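PDB 7PBG: FAD-binding oxidoreductase from Gulosibacter chungangensis, which oxidises 4-ethylphenol and related 4-alkylphenols with a bound FAD cofactor, dehydrogenating the alkyl side chain to yield products such as 4-vinylphenol. Local coordinates for residues Glu152-Ser157 and Pro379-Ala384. Numbering follows the deposited sequence.
Sequences ELDWGS and PNRHSA. With FAD (flavin-adenine dinucleotide), chain C.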
ATOM      1  N   GLU A 152      17.078  -7.508  10.313  1.00 21.38           N
ATOM      2  CA  GLU A 152      17.953  -7.975  11.411  1.00 24.09           C
ATOM      3  C   GLU A 152      19.409  -7.994  10.964  1.00 21.66           C
ATOM      4  O   GLU A 152      20.271  -7.766  11.826  1.00 23.28           O
ATOM      5  CB  GLU A 152      17.502  -9.335  11.936  1.00 24.64           C
ATOM      6  CG  GLU A 152      16.324  -9.182  12.871  1.00 31.19           C
ATOM      7  CD  GLU A 152      16.106 -10.204  13.968  1.00 37.31           C
ATOM      8  OE1 GLU A 152      17.050 -10.954  14.335  1.00 44.51           O
ATOM      9  OE2 GLU A 152      15.005 -10.189  14.509  1.00 36.90           O
ATOM     10  N   LEU A 153      19.683  -8.198   9.680  1.00 20.31           N
ATOM     11  CA  LEU A 153      21.090  -8.326   9.235  1.00 19.93           C
ATOM     12  C   LEU A 153      21.476  -7.149   8.335  1.00 19.30           C
ATOM     13  O   LEU A 153      20.784  -6.882   7.351  1.00 20.03           O
ATOM     14  CB  LEU A 153      21.222  -9.685   8.544  1.00 21.22           C
ATOM     15  CG  LEU A 153      20.924 -10.870   9.453  1.00 23.10           C
ATOM     16  CD1 LEU A 153      20.853 -12.171   8.635  1.00 25.42           C
ATOM     17  CD2 LEU A 153      21.968 -10.981  10.528  1.00 23.68           C
ATOM     18  N   ASP A 154      22.611  -6.498   8.598  1.00 20.16           N
ATOM     19  CA  ASP A 154      22.920  -5.204   7.946  1.00 19.99           C
ATOM     20  C   ASP A 154      23.376  -5.357   6.494  1.00 19.72           C
ATOM     21  O   ASP A 154      23.472  -4.336   5.791  1.00 21.19           O
ATOM     22  CB  ASP A 154      23.914  -4.368   8.741  1.00 21.45           C
ATOM     23  CG  ASP A 154      25.333  -4.896   8.815  1.00 27.11           C
ATOM     24  OD1 ASP A 154      25.780  -5.529   7.866  1.00 26.57           O
ATOM     25  OD2 ASP A 154      26.019  -4.484   9.736  1.00 33.27           O
ATOM     26  N   TRP A 155      23.611  -6.584   6.034  1.00 19.30           N
ATOM     27  CA  TRP A 155      23.963  -6.900   4.632  1.00 19.99           C
ATOM     28  C   TRP A 155      22.712  -7.050   3.764  1.00 17.75           C
ATOM     29  O   TRP A 155      22.892  -7.240   2.529  1.00 19.26           O
ATOM     30  CB  TRP A 155      24.799  -8.197   4.563  1.00 19.48           C
ATOM     31  CG  TRP A 155      24.205  -9.435   5.158  1.00 20.83           C
ATOM     32  CD1 TRP A 155      23.003 -10.047   4.875  1.00 20.49           C
ATOM     33  CD2 TRP A 155      24.860 -10.305   6.115  1.00 21.43           C
ATOM     34  NE1 TRP A 155      22.886 -11.225   5.554  1.00 18.50           N
ATOM     35  CE2 TRP A 155      23.979 -11.382   6.369  1.00 20.85           C
ATOM     36  CE3 TRP A 155      26.079 -10.258   6.801  1.00 24.28           C
ATOM     37  CZ2 TRP A 155      24.297 -12.417   7.249  1.00 26.15           C
ATOM     38  CZ3 TRP A 155      26.378 -11.266   7.702  1.00 24.73           C
ATOM     39  CH2 TRP A 155      25.516 -12.342   7.894  1.00 24.07           C
ATOM     40  N   GLY A 156      21.517  -7.034   4.347  1.00 17.85           N
ATOM     41  CA  GLY A 156      20.263  -7.050   3.574  1.00 19.62           C
ATOM     42  C   GLY A 156      20.209  -5.881   2.606  1.00 18.08           C
ATOM     43  O   GLY A 156      20.683  -4.787   2.946  1.00 18.14           O
ATOM     44  N   SER A 157      19.731  -6.098   1.388  1.00 17.87           N
ATOM     45  CA  SER A 157      19.492  -5.048   0.361  1.00 17.41           C
ATOM     46  C   SER A 157      18.222  -4.244   0.654  1.00 18.10           C
ATOM     47  O   SER A 157      17.110  -4.845   0.860  1.00 16.74           O
ATOM     48  CB  SER A 157      19.420  -5.662  -1.032  1.00 17.97           C
ATOM     49  OG  SER A 157      18.860  -4.741  -1.938  1.00 17.68           O
ATOM     50  N   PRO A 379      21.678  -0.290  11.857  1.00 17.60           N
ATOM     51  CA  PRO A 379      21.724  -1.689  11.485  1.00 18.81           C
ATOM     52  C   PRO A 379      22.915  -2.386  12.140  1.00 20.01           C
ATOM     53  O   PRO A 379      23.952  -1.736  12.444  1.00 19.59           O
ATOM     54  CB  PRO A 379      21.884  -1.680   9.956  1.00 19.54           C
ATOM     55  CG  PRO A 379      22.361  -0.321   9.607  1.00 22.58           C
ATOM     56  CD  PRO A 379      22.156   0.609  10.789  1.00 19.63           C
ATOM     57  N   ASN A 380      22.803  -3.698  12.316  1.00 19.58           N
ATOM     58  CA  ASN A 380      23.890  -4.521  12.897  1.00 19.93           C
ATOM     59  C   ASN A 380      23.792  -5.927  12.310  1.00 20.93           C
ATOM     60  O   ASN A 380      22.938  -6.166  11.461  1.00 21.41           O
ATOM     61  CB  ASN A 380      23.893  -4.485  14.435  1.00 20.65           C
ATOM     62  CG  ASN A 380      22.630  -5.037  15.056  1.00 20.75           C
ATOM     63  OD1 ASN A 380      22.229  -6.163  14.766  1.00 21.59           O
ATOM     64  ND2 ASN A 380      21.984  -4.236  15.901  1.00 21.93           N
ATOM     65  N   ARG A 381      24.654  -6.824  12.730  1.00 23.20           N
ATOM     66  CA  ARG A 381      24.494  -8.258  12.359  1.00 24.74           C
ATOM     67  C   ARG A 381      24.556  -9.113  13.618  1.00 24.54           C
ATOM     68  O   ARG A 381      24.982 -10.265  13.572  1.00 22.00           O
ATOM     69  CB  ARG A 381      25.549  -8.645  11.342  1.00 26.74           C
ATOM     70  CG  ARG A 381      26.965  -8.392  11.796  1.00 30.98           C
ATOM     71  CD  ARG A 381      27.884  -8.734  10.642  1.00 35.77           C
ATOM     72  NE  ARG A 381      27.683  -7.853   9.503  1.00 33.51           N
ATOM     73  CZ  ARG A 381      28.327  -7.947   8.334  1.00 37.00           C
ATOM     74  NH1 ARG A 381      29.174  -8.939   8.104  1.00 35.41           N
ATOM     75  NH2 ARG A 381      28.082  -7.083   7.369  1.00 35.31           N
ATOM     76  N   HIS A 382      24.093  -8.558  14.721  1.00 24.08           N
ATOM     77  CA  HIS A 382      24.067  -9.276  16.008  1.00 24.75           C
ATOM     78  C   HIS A 382      23.417 -10.653  15.840  1.00 22.03           C
ATOM     79  O   HIS A 382      24.026 -11.602  16.340  1.00 23.13           O
ATOM     80  CB  HIS A 382      23.387  -8.407  17.067  1.00 24.62           C
ATOM     81  CG  HIS A 382      23.591  -8.931  18.442  1.00 23.68           C
ATOM     82  ND1 HIS A 382      22.598  -9.625  19.128  1.00 25.45           N
ATOM     83  CD2 HIS A 382      24.683  -8.893  19.232  1.00 25.47           C
ATOM     84  CE1 HIS A 382      23.075  -9.971  20.320  1.00 25.65           C
ATOM     85  NE2 HIS A 382      24.369  -9.561  20.388  1.00 25.64           N
ATOM     86  N   SER A 383      22.268 -10.775  15.152  1.00 22.61           N
ATOM     87  CA  SER A 383      21.513 -12.045  14.971  1.00 22.83           C
ATOM     88  C   SER A 383      22.270 -13.044  14.080  1.00 21.87           C
ATOM     89  O   SER A 383      21.838 -14.197  14.074  1.00 22.36           O
ATOM     90  CB  SER A 383      20.107 -11.833  14.427  1.00 27.03           C
ATOM     91  OG  SER A 383      19.475 -10.817  15.176  1.00 30.42           O
ATOM     92  N   ALA A 384      23.358 -12.653  13.417  1.00 21.19           N
ATOM     93  CA  ALA A 384      24.243 -13.560  12.646  1.00 22.79           C
ATOM     94  C   ALA A 384      24.900 -14.586  13.592  1.00 21.14           C
ATOM     95  O   ALA A 384      25.238 -15.696  13.166  1.00 20.02           O
ATOM     96  CB  ALA A 384      25.272 -12.781  11.858  1.00 25.22           C
TER
HETATM   97  PA  FAD C 601      17.675 -10.394  -2.361  1.00 17.83           P
HETATM   98  O1A FAD C 601      18.143 -11.794  -2.123  1.00 19.12           O
HETATM   99  O2A FAD C 601      18.521  -9.487  -3.219  1.00 18.25           O
HETATM  100  O5B FAD C 601      16.247 -10.468  -3.007  1.00 16.85           O
HETATM  101  C5B FAD C 601      15.246 -11.349  -2.518  1.00 16.90           C
HETATM  102  C4B FAD C 601      14.332 -11.689  -3.671  1.00 18.48           C
HETATM  103  O4B FAD C 601      13.636 -10.498  -4.142  1.00 18.57           O
HETATM  104  C3B FAD C 601      15.015 -12.241  -4.932  1.00 18.55           C
HETATM  105  O3B FAD C 601      15.271 -13.638  -4.815  1.00 20.59           O
HETATM  106  C2B FAD C 601      14.037 -11.828  -6.044  1.00 17.53           C
HETATM  107  O2B FAD C 601      12.968 -12.754  -6.092  1.00 19.38           O
HETATM  108  C1B FAD C 601      13.590 -10.453  -5.558  1.00 18.00           C
HETATM  109  N9A FAD C 601      14.414  -9.361  -6.005  1.00 19.11           N
HETATM  110  C8A FAD C 601      15.392  -8.751  -5.285  1.00 18.78           C
HETATM  111  N7A FAD C 601      15.951  -7.777  -5.942  1.00 19.27           N
HETATM  112  C5A FAD C 601      15.353  -7.785  -7.180  1.00 17.77           C
HETATM  113  C6A FAD C 601      15.492  -6.953  -8.294  1.00 18.35           C
HETATM  114  N6A FAD C 601      16.397  -5.968  -8.365  1.00 18.32           N
HETATM  115  N1A FAD C 601      14.718  -7.231  -9.368  1.00 20.84           N
HETATM  116  C2A FAD C 601      13.809  -8.235  -9.278  1.00 20.42           C
HETATM  117  N3A FAD C 601      13.569  -9.058  -8.265  1.00 20.79           N
HETATM  118  C4A FAD C 601      14.390  -8.774  -7.233  1.00 18.14           C
HETATM  119  N1  FAD C 601      13.958 -10.795   6.684  1.00 17.95           N
HETATM  120  C2  FAD C 601      13.221  -9.746   7.003  1.00 15.61           C
HETATM  121  O2  FAD C 601      12.499  -9.177   6.144  1.00 16.24           O
HETATM  122  N3  FAD C 601      13.278  -9.193   8.229  1.00 17.11           N
HETATM  123  C4  FAD C 601      14.021  -9.725   9.243  1.00 19.16           C
HETATM  124  O4  FAD C 601      14.093  -9.130  10.336  1.00 23.78           O
HETATM  125  C4X FAD C 601      14.773 -10.852   8.970  1.00 20.22           C
HETATM  126  N5  FAD C 601      15.471 -11.370   9.946  1.00 21.11           N
HETATM  127  C5X FAD C 601      16.218 -12.482   9.642  1.00 19.81           C
HETATM  128  C6  FAD C 601      16.996 -13.042  10.665  1.00 20.38           C
HETATM  129  C7  FAD C 601      17.823 -14.126  10.440  1.00 19.88           C
HETATM  130  C7M FAD C 601      18.656 -14.683  11.575  1.00 20.17           C
HETATM  131  C8  FAD C 601      17.884 -14.666   9.137  1.00 19.02           C
HETATM  132  C8M FAD C 601      18.765 -15.842   8.844  1.00 21.45           C
HETATM  133  C9  FAD C 601      17.096 -14.145   8.130  1.00 19.25           C
HETATM  134  C9A FAD C 601      16.258 -13.035   8.342  1.00 17.27           C
HETATM  135  N10 FAD C 601      15.497 -12.448   7.335  1.00 19.66           N
HETATM  136  C10 FAD C 601      14.736 -11.323   7.616  1.00 18.36           C
HETATM  137  C1' FAD C 601      15.553 -12.923   5.928  1.00 17.57           C
HETATM  138  C2' FAD C 601      16.640 -12.228   5.092  1.00 19.28           C
HETATM  139  O2' FAD C 601      17.894 -12.110   5.847  1.00 21.73           O
HETATM  140  C3' FAD C 601      16.301 -10.794   4.634  1.00 18.67           C
HETATM  141  O3' FAD C 601      14.970 -10.728   4.186  1.00 18.55           O
HETATM  142  C4' FAD C 601      17.212 -10.214   3.544  1.00 18.94           C
HETATM  143  O4' FAD C 601      17.182  -8.779   3.590  1.00 22.16           O
HETATM  144  C5' FAD C 601      16.801 -10.696   2.179  1.00 16.78           C
HETATM  145  O5' FAD C 601      17.921 -10.796   1.289  1.00 19.89           O
HETATM  146  P   FAD C 601      18.344  -9.583   0.341  1.00 19.61           P
HETATM  147  O1P FAD C 601      19.771  -9.789  -0.070  1.00 19.52           O
HETATM  148  O2P FAD C 601      17.990  -8.329   1.076  1.00 19.17           O
HETATM  149  O3P FAD C 601      17.384  -9.726  -0.931  1.00 18.08           O
HETATM  150  O   HOH W   1      20.668  -8.380  14.318  1.00 29.18           O
HETATM  151  O   HOH W   2      25.883  -1.483  10.210  1.00 37.34           O
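Asp154 and Arg381 form a salt bridge between a loop in the FAD-binding (PCMH-type) region and one in the region matching the FAD-linked oxidase C-terminal family, beside the flavin. Arg381 NH2 donates to the syn lone pair of Asp154 OD1 at 2.8 Å (N-H...O 159°), and OD1 lies near the guanidinium plane; NE adds a weak bond to the same oxygen. One guanidinium face is covered by the Trp155 ring edge: CE3 sits over the guanidinium centre, 3.6 Å from Arg381 CZ, with the two planes 77° apart, so the ring meets the group edge-on and not through its pi face. Apolar contact continues where Ala384 CB lies 4.0 Å from both Leu153 CD2 and Trp155 CH2, while Leu153 CD1 turns to the flavin. Water 1 links the two loops, donating to Glu152 O and to the side-chain OD1 of Asn380 and accepting from Ser383 N. Asn380 OD1 also closes an Asx turn with His382 N, while its ND2 is held by Glu373. Nearest the isoalloxazine, Glu152 passes its CG 3.4 Å from FAD O4. Its OE2 pairs with Arg371, whereas Ser383 OG donates to OE1 from the anti side at 2.6 Å, 33° out of the carboxylate plane.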